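ECXA (Escherichia coli, PDB 4L63) is probably a zinc-dependent metallopeptidase that hydrolyses peptide bonds. Local coordinates at residues A[159-173]-A[196-208]. Numbering follows the deposited sequence.
Sequences KHEIGHILGLLHNNE and PSIMLNGSNYDYI. With ZN (zinc ion), chain G.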
loop_
_atom_site.group_PDB
_atom_site.type_symbol
_atom_site.label_atom_id
_atom_site.label_comp_id
_atom_site.label_asym_id
_atom_site.label_seq_id
_atom_site.Cartn_x
_atom_site.Cartn_y
_atom_site.Cartn_z
ATOM N N LYS A 159 -17.997 -14.836 -18.192
ATOM C CA LYS A 159 -17.564 -13.838 -17.209
ATOM C C LYS A 159 -16.328 -13.065 -17.670
ATOM O O LYS A 159 -16.255 -11.843 -17.517
ATOM C CB LYS A 159 -17.284 -14.502 -15.861
ATOM C CG LYS A 159 -18.521 -15.067 -15.195
ATOM C CD LYS A 159 -18.160 -15.926 -14.008
ATOM C CE LYS A 159 -19.338 -16.784 -13.599
ATOM N NZ LYS A 159 -19.153 -17.322 -12.232
ATOM N N HIS A 160 -15.367 -13.787 -18.238
ATOM C CA HIS A 160 -14.163 -13.179 -18.802
ATOM C C HIS A 160 -14.521 -12.196 -19.924
ATOM O O HIS A 160 -14.023 -11.074 -19.953
ATOM C CB HIS A 160 -13.218 -14.273 -19.310
ATOM C CG HIS A 160 -11.995 -13.762 -20.007
ATOM N ND1 HIS A 160 -10.817 -13.481 -19.346
ATOM C CD2 HIS A 160 -11.767 -13.494 -21.315
ATOM C CE1 HIS A 160 -9.917 -13.059 -20.220
ATOM N NE2 HIS A 160 -10.469 -13.058 -21.421
ATOM N N GLU A 161 -15.405 -12.608 -20.828
ATOM C CA GLU A 161 -15.808 -11.737 -21.930
ATOM C C GLU A 161 -16.593 -10.509 -21.433
ATOM O O GLU A 161 -16.463 -9.423 -22.002
ATOM C CB GLU A 161 -16.625 -12.521 -22.964
ATOM C CG GLU A 161 -15.836 -13.616 -23.697
ATOM C CD GLU A 161 -14.476 -13.151 -24.213
ATOM O OE1 GLU A 161 -14.405 -12.086 -24.859
ATOM O OE2 GLU A 161 -13.474 -13.863 -23.981
ATOM N N ILE A 162 -17.391 -10.681 -20.377
ATOM C CA ILE A 162 -18.055 -9.552 -19.709
ATOM C C ILE A 162 -17.035 -8.506 -19.241
ATOM O O ILE A 162 -17.266 -7.299 -19.335
ATOM C CB ILE A 162 -18.870 -9.994 -18.464
ATOM C CG1 ILE A 162 -19.863 -11.111 -18.789
ATOM C CG2 ILE A 162 -19.609 -8.805 -17.866
ATOM C CD1 ILE A 162 -21.002 -10.701 -19.654
ATOM N N GLY A 163 -15.911 -8.980 -18.715
ATOM C CA GLY A 163 -14.828 -8.090 -18.324
ATOM C C GLY A 163 -14.433 -7.176 -19.473
ATOM O O GLY A 163 -14.241 -5.972 -19.281
ATOM N N HIS A 164 -14.341 -7.751 -20.674
ATOM C CA HIS A 164 -13.992 -7.008 -21.878
ATOM C C HIS A 164 -15.091 -6.011 -22.257
ATOM O O HIS A 164 -14.806 -4.878 -22.652
ATOM C CB HIS A 164 -13.735 -7.970 -23.039
ATOM C CG HIS A 164 -12.437 -8.709 -22.937
ATOM N ND1 HIS A 164 -11.269 -8.102 -22.527
ATOM C CD2 HIS A 164 -12.119 -10.000 -23.194
ATOM C CE1 HIS A 164 -10.288 -8.987 -22.536
ATOM N NE2 HIS A 164 -10.777 -10.148 -22.933
ATOM N N ILE A 165 -16.347 -6.445 -22.145
ATOM C CA ILE A 165 -17.487 -5.553 -22.376
ATOM C C ILE A 165 -17.363 -4.323 -21.482
ATOM O O ILE A 165 -17.628 -3.197 -21.909
ATOM C CB ILE A 165 -18.837 -6.250 -22.099
ATOM C CG1 ILE A 165 -19.099 -7.347 -23.128
ATOM C CG2 ILE A 165 -19.987 -5.244 -22.140
ATOM C CD1 ILE A 165 -19.245 -6.825 -24.532
ATOM N N LEU A 166 -16.914 -4.555 -20.249
ATOM C CA LEU A 166 -16.833 -3.512 -19.235
ATOM C C LEU A 166 -15.539 -2.706 -19.288
ATOM O O LEU A 166 -15.259 -1.934 -18.377
ATOM C CB LEU A 166 -16.993 -4.128 -17.839
ATOM C CG LEU A 166 -18.340 -4.811 -17.583
ATOM C CD1 LEU A 166 -18.365 -5.503 -16.231
ATOM C CD2 LEU A 166 -19.487 -3.809 -17.713
ATOM N N GLY A 167 -14.742 -2.890 -20.339
ATOM C CA GLY A 167 -13.596 -2.026 -20.563
ATOM C C GLY A 167 -12.268 -2.552 -20.044
ATOM O O GLY A 167 -11.261 -1.827 -20.044
ATOM N N LEU A 168 -12.245 -3.804 -19.600
ATOM C CA LEU A 168 -10.987 -4.392 -19.142
ATOM C C LEU A 168 -10.283 -5.148 -20.264
ATOM O O LEU A 168 -10.918 -5.650 -21.198
ATOM C CB LEU A 168 -11.224 -5.329 -17.958
ATOM C CG LEU A 168 -11.845 -4.656 -16.733
ATOM C CD1 LEU A 168 -11.916 -5.630 -15.568
ATOM C CD2 LEU A 168 -11.070 -3.400 -16.349
ATOM N N LEU A 169 -8.961 -5.211 -20.166
ATOM C CA LEU A 169 -8.155 -5.991 -21.094
ATOM C C LEU A 169 -7.520 -7.130 -20.303
ATOM O O LEU A 169 -8.022 -7.488 -19.236
ATOM C CB LEU A 169 -7.111 -5.105 -21.777
ATOM C CG LEU A 169 -7.729 -3.965 -22.607
ATOM C CD1 LEU A 169 -6.685 -2.929 -22.981
ATOM C CD2 LEU A 169 -8.417 -4.498 -23.865
ATOM N N HIS A 170 -6.431 -7.704 -20.808
ATOM C CA HIS A 170 -5.763 -8.784 -20.079
ATOM C C HIS A 170 -4.700 -8.263 -19.133
ATOM O O HIS A 170 -4.139 -7.195 -19.359
ATOM C CB HIS A 170 -5.120 -9.771 -21.047
ATOM C CG HIS A 170 -6.105 -10.475 -21.921
ATOM N ND1 HIS A 170 -5.886 -10.688 -23.263
ATOM C CD2 HIS A 170 -7.316 -11.014 -21.644
ATOM C CE1 HIS A 170 -6.923 -11.324 -23.780
ATOM N NE2 HIS A 170 -7.801 -11.536 -22.817
ATOM N N ASN A 171 -4.401 -9.052 -18.103
ATOM C CA ASN A 171 -3.454 -8.649 -17.054
ATOM C C ASN A 171 -2.107 -8.180 -17.587
ATOM O O ASN A 171 -1.485 -7.288 -17.004
ATOM C CB ASN A 171 -3.248 -9.800 -16.058
ATOM C CG ASN A 171 -2.406 -10.940 -16.623
ATOM O OD1 ASN A 171 -2.753 -11.540 -17.638
ATOM N ND2 ASN A 171 -1.315 -11.280 -15.923
ATOM N N ASN A 172 -1.658 -8.759 -18.698
ATOM C CA ASN A 172 -0.311 -8.478 -19.176
ATOM C C ASN A 172 -0.273 -7.533 -20.370
ATOM O O ASN A 172 0.723 -7.490 -21.107
ATOM C CB ASN A 172 0.408 -9.788 -19.534
ATOM C CG ASN A 172 -0.386 -10.651 -20.514
ATOM O OD1 ASN A 172 -1.359 -10.194 -21.125
ATOM N ND2 ASN A 172 0.052 -11.900 -20.688
ATOM N N GLU A 173 -1.346 -6.768 -20.565
ATOM C CA GLU A 173 -1.437 -5.923 -21.756
ATOM C C GLU A 173 -1.269 -4.431 -21.477
ATOM O O GLU A 173 -1.597 -3.591 -22.325
ATOM C CB GLU A 173 -2.757 -6.191 -22.481
ATOM C CG GLU A 173 -2.712 -7.503 -23.271
ATOM C CD GLU A 173 -4.064 -7.959 -23.784
ATOM O OE1 GLU A 173 -5.095 -7.363 -23.393
ATOM O OE2 GLU A 173 -4.086 -8.923 -24.586
ATOM N N PRO A 196 -6.539 -14.761 -8.148
ATOM C CA PRO A 196 -6.108 -14.232 -9.451
ATOM C C PRO A 196 -7.257 -13.589 -10.230
ATOM O O PRO A 196 -8.423 -13.982 -10.077
ATOM C CB PRO A 196 -5.578 -15.475 -10.187
ATOM C CG PRO A 196 -6.149 -16.655 -9.438
ATOM C CD PRO A 196 -6.245 -16.197 -8.005
ATOM N N SER A 197 -6.926 -12.595 -11.050
ATOM C CA SER A 197 -7.916 -11.942 -11.898
ATOM C C SER A 197 -8.520 -12.946 -12.876
ATOM O O SER A 197 -7.842 -13.855 -13.342
ATOM C CB SER A 197 -7.282 -10.779 -12.664
ATOM O OG SER A 197 -8.200 -10.190 -13.571
ATOM N N ILE A 198 -9.801 -12.778 -13.176
ATOM C CA ILE A 198 -10.451 -13.604 -14.174
ATOM C C ILE A 198 -10.125 -13.059 -15.571
ATOM O O ILE A 198 -10.507 -13.642 -16.589
ATOM C CB ILE A 198 -11.977 -13.663 -13.928
ATOM C CG1 ILE A 198 -12.605 -14.834 -14.698
ATOM C CG2 ILE A 198 -12.622 -12.307 -14.217
ATOM C CD1 ILE A 198 -14.003 -15.199 -14.237
ATOM N N MET A 199 -9.387 -11.948 -15.613
ATOM C CA MET A 199 -8.941 -11.376 -16.888
ATOM C C MET A 199 -7.491 -11.728 -17.203
ATOM O O MET A 199 -6.847 -11.047 -18.009
ATOM C CB MET A 199 -9.104 -9.858 -16.889
ATOM C CG MET A 199 -10.504 -9.393 -16.540
ATOM S SD MET A 199 -11.730 -10.119 -17.656
ATOM C CE MET A 199 -11.239 -9.417 -19.244
ATOM N N LEU A 200 -6.973 -12.766 -16.554
ATOM C CA LEU A 200 -5.681 -13.332 -16.934
ATOM C C LEU A 200 -5.672 -13.613 -18.431
ATOM O O LEU A 200 -6.680 -14.044 -18.992
ATOM C CB LEU A 200 -5.394 -14.622 -16.167
ATOM C CG LEU A 200 -5.080 -14.485 -14.679
ATOM C CD1 LEU A 200 -4.750 -15.855 -14.091
ATOM C CD2 LEU A 200 -3.950 -13.491 -14.443
ATOM N N ASN A 201 -4.545 -13.341 -19.081
ATOM C CA ASN A 201 -4.399 -13.655 -20.493
ATOM C C ASN A 201 -4.381 -15.171 -20.671
ATOM O O ASN A 201 -3.501 -15.858 -20.144
ATOM C CB ASN A 201 -3.125 -13.015 -21.054
ATOM C CG ASN A 201 -3.102 -12.984 -22.566
ATOM O OD1 ASN A 201 -3.570 -13.914 -23.223
ATOM N ND2 ASN A 201 -2.542 -11.916 -23.129
ATOM N N GLY A 202 -5.364 -15.691 -21.404
ATOM C CA GLY A 202 -5.540 -17.125 -21.551
ATOM C C GLY A 202 -4.465 -17.778 -22.396
ATOM O O GLY A 202 -4.320 -19.004 -22.402
ATOM N N SER A 203 -3.712 -16.955 -23.120
ATOM C CA SER A 203 -2.573 -17.439 -23.889
ATOM C C SER A 203 -1.402 -17.789 -22.976
ATOM O O SER A 203 -0.518 -18.555 -23.353
ATOM C CB SER A 203 -2.130 -16.393 -24.920
ATOM O OG SER A 203 -3.126 -16.178 -25.907
ATOM N N ASN A 204 -1.403 -17.229 -21.769
ATOM C CA ASN A 204 -0.261 -17.363 -20.867
ATOM C C ASN A 204 -0.599 -18.013 -19.522
ATOM O O ASN A 204 0.294 -18.457 -18.805
ATOM C CB ASN A 204 0.373 -15.987 -20.626
ATOM C CG ASN A 204 0.581 -15.204 -21.915
ATOM O OD1 ASN A 204 -0.230 -14.343 -22.279
ATOM N ND2 ASN A 204 1.666 -15.508 -22.619
ATOM N N TYR A 205 -1.880 -18.059 -19.176
ATOM C CA TYR A 205 -2.314 -18.659 -17.916
ATOM C C TYR A 205 -3.510 -19.564 -18.126
ATOM O O TYR A 205 -4.301 -19.350 -19.043
ATOM C CB TYR A 205 -2.705 -17.594 -16.891
ATOM C CG TYR A 205 -1.677 -16.529 -16.613
ATOM C CD1 TYR A 205 -1.606 -15.392 -17.407
ATOM C CD2 TYR A 205 -0.810 -16.632 -15.527
ATOM C CE1 TYR A 205 -0.685 -14.397 -17.150
ATOM C CE2 TYR A 205 0.120 -15.639 -15.261
ATOM C CZ TYR A 205 0.174 -14.523 -16.077
ATOM O OH TYR A 205 1.086 -13.522 -15.833
ATOM N N ASP A 206 -3.642 -20.571 -17.268
ATOM C CA ASP A 206 -4.907 -21.277 -17.117
ATOM C C ASP A 206 -5.549 -20.814 -15.818
ATOM O O ASP A 206 -5.046 -21.109 -14.727
ATOM C CB ASP A 206 -4.723 -22.792 -17.103
ATOM C CG ASP A 206 -6.042 -23.534 -16.947
ATOM O OD1 ASP A 206 -6.873 -23.493 -17.880
ATOM O OD2 ASP A 206 -6.260 -24.131 -15.872
ATOM N N TYR A 207 -6.649 -20.078 -15.947
ATOM C CA TYR A 207 -7.335 -19.477 -14.806
ATOM C C TYR A 207 -7.685 -20.498 -13.724
ATOM O O TYR A 207 -7.529 -20.228 -12.532
ATOM C CB TYR A 207 -8.605 -18.765 -15.277
ATOM C CG TYR A 207 -9.471 -18.243 -14.152
ATOM C CD1 TYR A 207 -9.087 -17.127 -13.409
ATOM C CD2 TYR A 207 -10.669 -18.868 -13.825
ATOM C CE1 TYR A 207 -9.876 -16.650 -12.378
ATOM C CE2 TYR A 207 -11.465 -18.398 -12.799
ATOM C CZ TYR A 207 -11.066 -17.289 -12.079
ATOM O OH TYR A 207 -11.858 -16.819 -11.057
ATOM N N ILE A 208 -8.162 -21.665 -14.140
ATOM C CA ILE A 208 -8.570 -22.689 -13.182
ATOM C C ILE A 208 -7.383 -23.153 -12.355
ATOM O O ILE A 208 -7.461 -23.258 -11.129
ATOM C CB ILE A 208 -9.198 -23.905 -13.874
ATOM C CG1 ILE A 208 -10.445 -23.489 -14.650
ATOM C CG2 ILE A 208 -9.541 -24.977 -12.846
ATOM C CD1 ILE A 208 -11.188 -24.658 -15.269
HETATM ZN ZN ZN G . -9.778 -12.087 -23.171
HETATM O O HOH W 1 -11.099 -13.205 -24.964
#
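Asn171 N donates to Met199 O where the chain beyond helix 146-165 passes the type I turn 197-200, with the CA atoms of His170 and Asn201 5.1 Å apart. Met199 folds back on itself, bent at chi2 (-56°) and chi3 (-64°), and carries its CE over one face of both His160 and His164, 3.6 Å from the His164 ring centroid. This matches the Met-turn of the metzincins, in which a methionine forms a floor beneath the metal site. His160, His164 and His170 each bind zinc through NE2, and a water held by Glu161 OE2 is a fourth, longer ligand. Through its other ring nitrogen, ND1, His160 donates almost straight (175°) and in the ring plane to Ile198 O at 2.8 Å, fixing the ring's rotation. The third ligand, His170, has Asn201 CA over one face and Glu173 OE2 at its ND1. Farther out, Asn171 OD1 receives Asn201 N (2.9 Å), while Asn201 ND2 meets a lone pair of Asn172 OD1, and Asn172 ND2 reaches Asn204 OD1 from above that carbonyl's plane. Helix 228-239 backs the turn through Asp230, Ile208 of helix 207-215 packs on helix 146-165, and Gly167 and Leu169 bond to the backbone of strand 12-16.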